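Local coordinates for protein N-acetyl-beta-D glucosaminidase (Rhizomucor miehei CAU432, PDB 4ZM6) that probably removes N-acetylglucosamine from sugars with its family 3 glycoside hydrolase domain, and also carries a GCN5-related glucosamine N-acetyltransferase region that binds acetyl-CoA, at residues C224-M229 / K337-N342; G284-L289 / G319-D324; N293-I298 / Q331-L336. All coordinates share one frame; numbering follows the deposited sequence.

Contact 1: residues C224-M229 / K337-N342; sequences CPTSVM and KDQFLN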
loop_
_atom_site.group_PDB
_atom_site.type_symbol
_atom_site.label_atom_id
_atom_site.label_comp_id
_atom_site.label_asym_id
_atom_site.label_seq_id
_atom_site.Cartn_x
_atom_site.Cartn_y
_atom_site.Cartn_z
ATOM N N CYS A 224 15.484 4.738 8.569
ATOM C CA CYS A 224 16.049 3.504 8.028
ATOM C C CYS A 224 17.135 3.018 8.980
ATOM O O CYS A 224 17.995 3.807 9.380
ATOM C CB CYS A 224 16.637 3.729 6.638
ATOM S SG CYS A 224 17.392 2.249 5.917
ATOM N N PRO A 225 17.104 1.724 9.351
ATOM C CA PRO A 225 18.045 1.246 10.359
ATOM C C PRO A 225 19.455 1.091 9.809
ATOM O O PRO A 225 19.638 0.920 8.603
ATOM C CB PRO A 225 17.466 -0.107 10.768
ATOM C CG PRO A 225 16.744 -0.581 9.561
ATOM C CD PRO A 225 16.236 0.642 8.853
ATOM N N THR A 226 20.433 1.118 10.708
ATOM C CA THR A 226 21.841 1.113 10.338
ATOM C C THR A 226 22.407 -0.299 10.355
ATOM O O THR A 226 23.461 -0.543 9.769
ATOM C CB THR A 226 22.672 2.012 11.274
ATOM O OG1 THR A 226 22.337 1.744 12.641
ATOM C CG2 THR A 226 22.411 3.476 10.971
ATOM N N SER A 227 21.714 -1.217 11.030
ATOM C CA SER A 227 22.049 -2.635 10.977
ATOM C C SER A 227 20.805 -3.524 11.072
ATOM O O SER A 227 19.737 -3.087 11.511
ATOM C CB SER A 227 23.039 -3.000 12.090
ATOM O OG SER A 227 22.375 -3.268 13.312
ATOM N N VAL A 228 20.963 -4.774 10.648
ATOM C CA VAL A 228 19.906 -5.778 10.723
ATOM C C VAL A 228 20.457 -7.034 11.397
ATOM O O VAL A 228 21.532 -7.503 11.041
ATOM C CB VAL A 228 19.387 -6.148 9.318
ATOM C CG1 VAL A 228 18.372 -7.284 9.391
ATOM C CG2 VAL A 228 18.777 -4.930 8.636
ATOM N N MET A 229 19.720 -7.574 12.363
ATOM C CA MET A 229 20.142 -8.786 13.058
ATOM C C MET A 229 19.361 -10.012 12.572
ATOM O O MET A 229 18.130 -9.997 12.496
ATOM C CB MET A 229 19.967 -8.630 14.566
ATOM C CG MET A 229 20.577 -9.764 15.379
ATOM S SD MET A 229 20.093 -9.703 17.108
ATOM C CE MET A 229 21.071 -8.313 17.664
ATOM N N LYS A 337 30.681 3.058 11.874
ATOM C CA LYS A 337 31.421 3.749 12.933
ATOM C C LYS A 337 31.577 5.245 12.651
ATOM O O LYS A 337 31.410 6.066 13.549
ATOM C CB LYS A 337 32.795 3.104 13.154
ATOM C CG LYS A 337 32.725 1.770 13.881
ATOM C CD LYS A 337 34.060 1.378 14.485
ATOM C CE LYS A 337 33.929 0.095 15.290
ATOM N NZ LYS A 337 35.046 -0.088 16.252
ATOM N N ASP A 338 31.881 5.596 11.404
ATOM C CA ASP A 338 32.033 7.003 11.008
ATOM C C ASP A 338 30.734 7.798 11.149
ATOM O O ASP A 338 30.769 9.014 11.348
ATOM C CB ASP A 338 32.548 7.114 9.567
ATOM C CG ASP A 338 33.995 6.663 9.421
ATOM O OD1 ASP A 338 34.752 6.729 10.411
ATOM O OD2 ASP A 338 34.383 6.245 8.313
ATOM N N GLN A 339 29.596 7.115 11.039
ATOM C CA GLN A 339 28.294 7.755 11.208
ATOM C C GLN A 339 28.052 8.177 12.658
ATOM O O GLN A 339 27.440 9.210 12.907
ATOM C CB GLN A 339 27.170 6.821 10.734
ATOM C CG GLN A 339 25.830 7.523 10.528
ATOM C CD GLN A 339 24.724 6.603 10.026
ATOM O OE1 GLN A 339 23.546 6.813 10.327
ATOM N NE2 GLN A 339 25.095 5.584 9.252
ATOM N N PHE A 340 28.536 7.381 13.607
ATOM C CA PHE A 340 28.210 7.578 15.021
ATOM C C PHE A 340 29.393 7.888 15.945
ATOM O O PHE A 340 29.187 8.435 17.028
ATOM C CB PHE A 340 27.494 6.334 15.555
ATOM C CG PHE A 340 26.115 6.129 14.992
ATOM C CD1 PHE A 340 25.022 6.778 15.549
ATOM C CD2 PHE A 340 25.907 5.275 13.919
ATOM C CE1 PHE A 340 23.749 6.586 15.042
ATOM C CE2 PHE A 340 24.638 5.078 13.407
ATOM C CZ PHE A 340 23.556 5.735 13.969
ATOM N N LEU A 341 30.615 7.545 15.537
ATOM C CA LEU A 341 31.756 7.530 16.460
ATOM C C LEU A 341 32.864 8.508 16.077
ATOM O O LEU A 341 33.234 8.619 14.912
ATOM C CB LEU A 341 32.335 6.111 16.564
ATOM C CG LEU A 341 31.329 4.983 16.833
ATOM C CD1 LEU A 341 32.016 3.629 16.841
ATOM C CD2 LEU A 341 30.591 5.202 18.143
ATOM N N ASN A 342 33.373 9.224 17.075
ATOM C CA ASN A 342 34.575 10.039 16.924
ATOM C C ASN A 342 35.291 10.131 18.271
ATOM O O ASN A 342 34.650 10.235 19.317
ATOM C CB ASN A 342 34.240 11.429 16.369
ATOM C CG ASN A 342 33.649 12.355 17.414
ATOM O OD1 ASN A 342 34.370 12.941 18.223
ATOM N ND2 ASN A 342 32.332 12.501 17.394
#

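Contact 2: residues G284-L289 / G319-D324; sequences GALMAL and GQLDKD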
loop_
_atom_site.group_PDB
_atom_site.type_symbol
_atom_site.label_atom_id
_atom_site.label_comp_id
_atom_site.label_asym_id
_atom_site.label_seq_id
_atom_site.Cartn_x
_atom_site.Cartn_y
_atom_site.Cartn_z
ATOM N N GLY A 284 30.179 -21.731 14.255
ATOM C CA GLY A 284 29.032 -20.902 13.902
ATOM C C GLY A 284 29.420 -19.486 13.522
ATOM O O GLY A 284 28.718 -18.838 12.749
ATOM N N ALA A 285 30.534 -19.004 14.067
ATOM C CA ALA A 285 31.084 -17.703 13.693
ATOM C C ALA A 285 31.591 -17.700 12.254
ATOM O O ALA A 285 31.361 -16.743 11.516
ATOM C CB ALA A 285 32.203 -17.310 14.643
ATOM N N LEU A 286 32.283 -18.768 11.862
ATOM C CA LEU A 286 32.818 -18.889 10.503
ATOM C C LEU A 286 31.697 -19.016 9.480
ATOM O O LEU A 286 31.710 -18.346 8.447
ATOM C CB LEU A 286 33.757 -20.097 10.390
ATOM C CG LEU A 286 34.321 -20.412 8.996
ATOM C CD1 LEU A 286 34.947 -19.183 8.348
ATOM C CD2 LEU A 286 35.335 -21.543 9.073
ATOM N N MET A 287 30.731 -19.881 9.780
ATOM C CA MET A 287 29.595 -20.114 8.888
ATOM C C MET A 287 28.680 -18.891 8.767
ATOM O O MET A 287 27.980 -18.738 7.763
ATOM C CB MET A 287 28.790 -21.331 9.355
ATOM C CG MET A 287 29.540 -22.652 9.246
ATOM S SD MET A 287 28.720 -23.981 10.150
ATOM C CE MET A 287 27.161 -24.091 9.279
ATOM N N ALA A 288 28.686 -18.031 9.787
ATOM C CA ALA A 288 27.933 -16.775 9.755
ATOM C C ALA A 288 28.512 -15.826 8.717
ATOM O O ALA A 288 27.795 -15.353 7.840
ATOM C CB ALA A 288 27.932 -16.112 11.124
ATOM N N LEU A 289 29.812 -15.564 8.812
ATOM C CA LEU A 289 30.487 -14.680 7.862
ATOM C C LEU A 289 30.515 -15.263 6.450
ATOM O O LEU A 289 30.568 -14.515 5.473
ATOM C CB LEU A 289 31.909 -14.372 8.328
ATOM C CG LEU A 289 32.027 -13.597 9.642
ATOM C CD1 LEU A 289 33.490 -13.426 10.015
ATOM C CD2 LEU A 289 31.341 -12.242 9.550
ATOM N N GLY A 319 41.680 -19.625 2.310
ATOM C CA GLY A 319 40.766 -19.159 1.271
ATOM C C GLY A 319 39.370 -19.720 1.494
ATOM O O GLY A 319 38.569 -19.770 0.562
ATOM N N GLN A 320 39.086 -20.150 2.729
ATOM C CA GLN A 320 37.741 -20.571 3.141
ATOM C C GLN A 320 36.823 -19.372 3.426
ATOM O O GLN A 320 35.619 -19.545 3.637
ATOM C CB GLN A 320 37.811 -21.475 4.380
ATOM C CG GLN A 320 38.410 -22.849 4.122
ATOM C CD GLN A 320 37.470 -23.772 3.366
ATOM O OE1 GLN A 320 36.455 -24.221 3.902
ATOM N NE2 GLN A 320 37.809 -24.068 2.117
ATOM N N LEU A 321 37.398 -18.170 3.460
ATOM C CA LEU A 321 36.635 -16.928 3.480
ATOM C C LEU A 321 37.019 -16.091 2.269
ATOM O O LEU A 321 38.205 -15.892 1.998
ATOM C CB LEU A 321 36.916 -16.141 4.761
ATOM C CG LEU A 321 36.216 -16.636 6.029
ATOM C CD1 LEU A 321 36.832 -15.996 7.265
ATOM C CD2 LEU A 321 34.718 -16.364 5.973
ATOM N N ASP A 322 36.016 -15.608 1.541
ATOM C CA ASP A 322 36.261 -14.743 0.399
ATOM C C ASP A 322 36.824 -13.421 0.913
ATOM O O ASP A 322 36.107 -12.617 1.512
ATOM C CB ASP A 322 34.977 -14.519 -0.408
ATOM C CG ASP A 322 35.246 -13.945 -1.790
ATOM O OD1 ASP A 322 36.260 -13.241 -1.974
ATOM O OD2 ASP A 322 34.435 -14.199 -2.703
ATOM N N LYS A 323 38.122 -13.223 0.689
ATOM C CA LYS A 323 38.837 -12.019 1.130
ATOM C C LYS A 323 38.248 -10.723 0.564
ATOM O O LYS A 323 38.291 -9.682 1.217
ATOM C CB LYS A 323 40.324 -12.126 0.763
ATOM C CG LYS A 323 41.155 -12.902 1.780
ATOM C CD LYS A 323 42.225 -13.777 1.134
ATOM C CE LYS A 323 41.780 -15.232 1.044
ATOM N NZ LYS A 323 42.845 -16.123 0.502
ATOM N N ASP A 324 37.703 -10.793 -0.646
ATOM C CA ASP A 324 37.055 -9.640 -1.269
ATOM C C ASP A 324 35.780 -9.236 -0.517
ATOM O O ASP A 324 35.480 -8.047 -0.389
ATOM C CB ASP A 324 36.734 -9.950 -2.735
ATOM C CG ASP A 324 36.513 -8.701 -3.564
ATOM O OD1 ASP A 324 35.506 -8.001 -3.333
ATOM O OD2 ASP A 324 37.343 -8.424 -4.458
#

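Contact 3: residues N293-I298 / Q331-L336; sequences NDMAMI and QRVAQL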
loop_
_atom_site.group_PDB
_atom_site.type_symbol
_atom_site.label_atom_id
_atom_site.label_comp_id
_atom_site.label_asym_id
_atom_site.label_seq_id
_atom_site.Cartn_x
_atom_site.Cartn_y
_atom_site.Cartn_z
ATOM N N ASN A 293 26.917 -12.441 6.553
ATOM C CA ASN A 293 26.926 -11.543 7.706
ATOM C C ASN A 293 28.196 -10.699 7.708
ATOM O O ASN A 293 29.272 -11.183 7.340
ATOM C CB ASN A 293 26.854 -12.326 9.021
ATOM C CG ASN A 293 25.462 -12.842 9.328
ATOM O OD1 ASN A 293 24.634 -12.121 9.887
ATOM N ND2 ASN A 293 25.206 -14.105 9.001
ATOM N N ASP A 294 28.067 -9.439 8.110
ATOM C CA ASP A 294 29.224 -8.577 8.297
ATOM C C ASP A 294 29.824 -8.731 9.692
ATOM O O ASP A 294 30.959 -8.331 9.918
ATOM C CB ASP A 294 28.838 -7.113 8.084
ATOM C CG ASP A 294 28.495 -6.799 6.644
ATOM O OD1 ASP A 294 29.234 -7.236 5.740
ATOM O OD2 ASP A 294 27.487 -6.105 6.411
ATOM N N MET A 295 29.072 -9.296 10.632
ATOM C CA MET A 295 29.464 -9.238 12.034
ATOM C C MET A 295 28.967 -10.452 12.815
ATOM O O MET A 295 27.885 -10.976 12.536
ATOM C CB MET A 295 28.912 -7.948 12.652
ATOM C CG MET A 295 29.749 -7.377 13.783
ATOM S SD MET A 295 29.404 -5.637 14.115
ATOM C CE MET A 295 29.981 -4.906 12.590
ATOM N N ALA A 296 29.763 -10.890 13.793
ATOM C CA ALA A 296 29.416 -12.042 14.633
ATOM C C ALA A 296 29.365 -11.664 16.114
ATOM O O ALA A 296 30.265 -11.002 16.635
ATOM C CB ALA A 296 30.403 -13.176 14.409
ATOM N N MET A 297 28.307 -12.105 16.784
ATOM C CA MET A 297 28.073 -11.773 18.179
ATOM C C MET A 297 28.411 -12.978 19.050
ATOM O O MET A 297 27.972 -14.097 18.771
ATOM C CB MET A 297 26.613 -11.360 18.371
ATOM C CG MET A 297 26.207 -11.039 19.799
ATOM S SD MET A 297 24.531 -10.375 19.843
ATOM C CE MET A 297 23.994 -10.790 21.503
ATOM N N ILE A 298 29.205 -12.745 20.094
ATOM C CA ILE A 298 29.574 -13.794 21.044
ATOM C C ILE A 298 29.510 -13.234 22.468
ATOM O O ILE A 298 30.533 -12.975 23.107
ATOM C CB ILE A 298 30.976 -14.382 20.745
ATOM C CG1 ILE A 298 31.152 -14.642 19.241
ATOM C CG2 ILE A 298 31.182 -15.668 21.538
ATOM C CD1 ILE A 298 32.490 -15.238 18.858
ATOM N N GLN A 331 34.481 -2.347 5.260
ATOM C CA GLN A 331 34.042 -1.061 4.713
ATOM C C GLN A 331 32.704 -0.616 5.332
ATOM O O GLN A 331 32.557 0.540 5.737
ATOM C CB GLN A 331 33.942 -1.167 3.176
ATOM C CG GLN A 331 33.196 -0.050 2.453
ATOM C CD GLN A 331 34.093 1.094 2.007
ATOM O OE1 GLN A 331 33.971 1.590 0.882
ATOM N NE2 GLN A 331 34.996 1.525 2.887
ATOM N N ARG A 332 31.740 -1.535 5.403
ATOM C CA ARG A 332 30.420 -1.243 5.973
ATOM C C ARG A 332 30.500 -0.902 7.456
ATOM O O ARG A 332 29.755 -0.045 7.945
ATOM C CB ARG A 332 29.464 -2.425 5.778
ATOM C CG ARG A 332 29.005 -2.638 4.343
ATOM C CD ARG A 332 27.936 -3.718 4.268
ATOM N NE ARG A 332 27.753 -4.259 2.916
ATOM C CZ ARG A 332 28.289 -5.392 2.454
ATOM N NH1 ARG A 332 29.068 -6.153 3.216
ATOM N NH2 ARG A 332 28.040 -5.772 1.209
ATOM N N VAL A 333 31.399 -1.580 8.166
ATOM C CA VAL A 333 31.597 -1.344 9.597
ATOM C C VAL A 333 32.322 -0.020 9.842
ATOM O O VAL A 333 32.061 0.657 10.835
ATOM C CB VAL A 333 32.378 -2.498 10.255
ATOM C CG1 VAL A 333 32.621 -2.216 11.734
ATOM C CG2 VAL A 333 31.622 -3.805 10.079
ATOM N N ALA A 334 33.238 0.337 8.944
ATOM C CA ALA A 334 33.892 1.644 8.992
ATOM C C ALA A 334 32.857 2.755 8.795
ATOM O O ALA A 334 32.769 3.680 9.606
ATOM C CB ALA A 334 34.982 1.738 7.935
ATOM N N GLN A 335 32.072 2.647 7.724
ATOM C CA GLN A 335 30.978 3.586 7.457
ATOM C C GLN A 335 30.056 3.748 8.668
ATOM O O GLN A 335 29.716 4.870 9.050
ATOM C CB GLN A 335 30.162 3.135 6.235
ATOM C CG GLN A 335 30.751 3.568 4.898
ATOM C CD GLN A 335 30.311 2.685 3.736
ATOM O OE1 GLN A 335 30.494 1.467 3.761
ATOM N NE2 GLN A 335 29.743 3.300 2.705
ATOM N N LEU A 336 29.667 2.625 9.268
ATOM C CA LEU A 336 28.773 2.644 10.421
ATOM C C LEU A 336 29.416 3.361 11.603
ATOM O O LEU A 336 28.777 4.187 12.250
ATOM C CB LEU A 336 28.357 1.222 10.820
ATOM C CG LEU A 336 27.357 1.103 11.980
ATOM C CD1 LEU A 336 26.170 2.030 11.789
ATOM C CD2 LEU A 336 26.873 -0.327 12.146
#

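Contact 1: residues C224-M229 / K337-N342
Thr226 meets Gln339 and Phe340 mainly through its methyl, CG2, and the contact is small, with 98 Å² buried over both sides. The tight part is around Thr226 CG2. This methyl lies at the edge of the Phe340 ring, in its plane, with CG2 3.7 Å from Phe340 CE2. Thr226 CG2 is also 3.9 Å from Phe340 CZ, so it meets the CE2-CZ side of the ring edge-on. The threonine and phenylalanine side chains come from opposite directions. On its other branch, Thr226 OG1 accepts a hydrogen bond from the backbone N of Thr176. That bond holds the hydroxyl and probably steadies the rotation that presents the methyl. No hydrogen bond crosses between 224-229 and 337-342.

The loose side belongs to Gln339, which is exposed to solvent. Its CG is anti to the backbone N (chi1 -165°) and the chain runs on extended, so the amide arrives beside the threonine methyl. Thr226 CG2 is 3.6 Å from Gln339 OE1 and 3.8 Å from Gln339 NE2. Both ends of the amide thus rest against carbon, a weak van der Waals contact. Asp338, also exposed, turns elsewhere and makes a salt bridge with Arg73.

The helix finishes here. Lys337 O accepts from both Phe340 N and Leu341 N, and Leu341 is the first residue to leave helical geometry. Asn342 then caps the next helix. On the other side, Thr226 stands in the loop just before strand 227-230, which pairs in parallel with strands 178-181 and 264-267. Helix 323-340 therefore ends against the start of this strand, while Lys337 reaches with NZ to the carbonyls of Gly40 and Pro74, just ahead of strands 41-44 and 76-79.

Contact 2: residues G284-L289 / G319-D324
Leu321 packs against Leu286 and Leu289, which stand one helical turn apart on helix 281-291. The interaction across the contact is apolar. The main touch is made by one methyl of Leu286. Its CD1 is 3.7 Å from both Leu321 CG and Leu321 CD2 and 3.9 Å from Leu321 CD1, so it sits over the fork of the other leucine. Leu286 leaves its helix without facing Leu321. With CG anti to the backbone N (chi1 176°), the end of the chain still comes round to meet it. Leu289 faces Leu321 directly and offers the root of its side chain, with Leu289 CB 4.2 Å from Leu321 CD2. Leu321 CD2 touches both helix residues. Leu321 is buried, whereas the two helix leucines remain partly exposed.

Polar bonds hold the backbone of 319-324 around this leucine but do not join the two segments. Asp322 is the N-cap of helix 323-340. Its OD1 accepts from Asp324 N at 3.1 Å, with an N-H...O angle of 138°. The donor comes from the anti side of the carboxylate and lies 30° out of its plane. One residue before Leu321, the carbonyl of Gln320 takes a hydrogen bond from Gln290 NE2. That bond fastens the turn to helix 281-291 next to the apolar patch.

Backbone conformation sets the course of the turn. Gly319 has positive phi and ends helix 304-318, and the chain then bends through Gln320 and Leu321 into the next helix. Leu286 also rests on Val311 and Ala315 of helix 304-318, while Ala285 touches Ala308 of the same helix. Leu321 thus packs on helix 281-291 in the turn that joins helix 304-318 to helix 323-340, and Leu286 bridges it to helix 304-318.

Contact 3: residues N293-I298 / Q331-L336
Asp294 OD1 is gripped by Arg332 NH1 and by the hydroxyl of Ser329, one turn earlier on the same helix. The Arg332 NH1 to Asp294 OD1 distance is 2.8 Å and the pair is a salt bridge. Its hydrogen bond is weak because it is bent, with an N-H...O angle of 122°. OD1 comes to the edge of the guanidinium, near its plane, and the carboxylate plane is turned 32° from it. The side chains cross at about a right angle. Arg332 is extended from CG to NE, which carries the guanidinium past the carboxylate.

The second oxygen, OD2, has partners of its own, the backbone N of Ile265 and Arg256 NH2. Two arginines therefore share one buried carboxylate. Its negative charge probably offsets the closeness of their guanidinium groups.

Beside this polar cluster, the methyl end of Met295 is turned toward Val333. The modelled spacing of these two is doubtful, so little can be said beyond apolar packing.

Asp294 and Met295 lie near the start of the strand that includes 296-298, which runs parallel to strand 17-19, while Asp294 itself bonds to Ile265 of strand 264-267. Here helix 323-340 covers the N-terminal end of the strands. The parallel strands with helices outside fit the TIM-barrel-type N-terminal domain of family 3 glycoside hydrolases.

All three contacts use helix 323-340. Contact 2 marks its start, contact 3 its middle and contact 1 its end. The centres of contacts 1 and 3 are about 9 Å apart, and they meet where Thr226 CB is 3.5 Å from Leu336 CD1. Contacts 2 and 3 are about 13 Å apart between centres. Asn293 ND2 probably donates to Ala288 O there, at 3.1 Å, and Leu289 packs on the backbone of Asp294 and Met295. Contacts 1 and 2 do not touch, with centres about 22 Å apart. The group lies away from the acetyl-CoA pocket. TIM-barrel active sites form at the C-terminal ends of the strands, so contacts 1 and 3 belong to the opposite end.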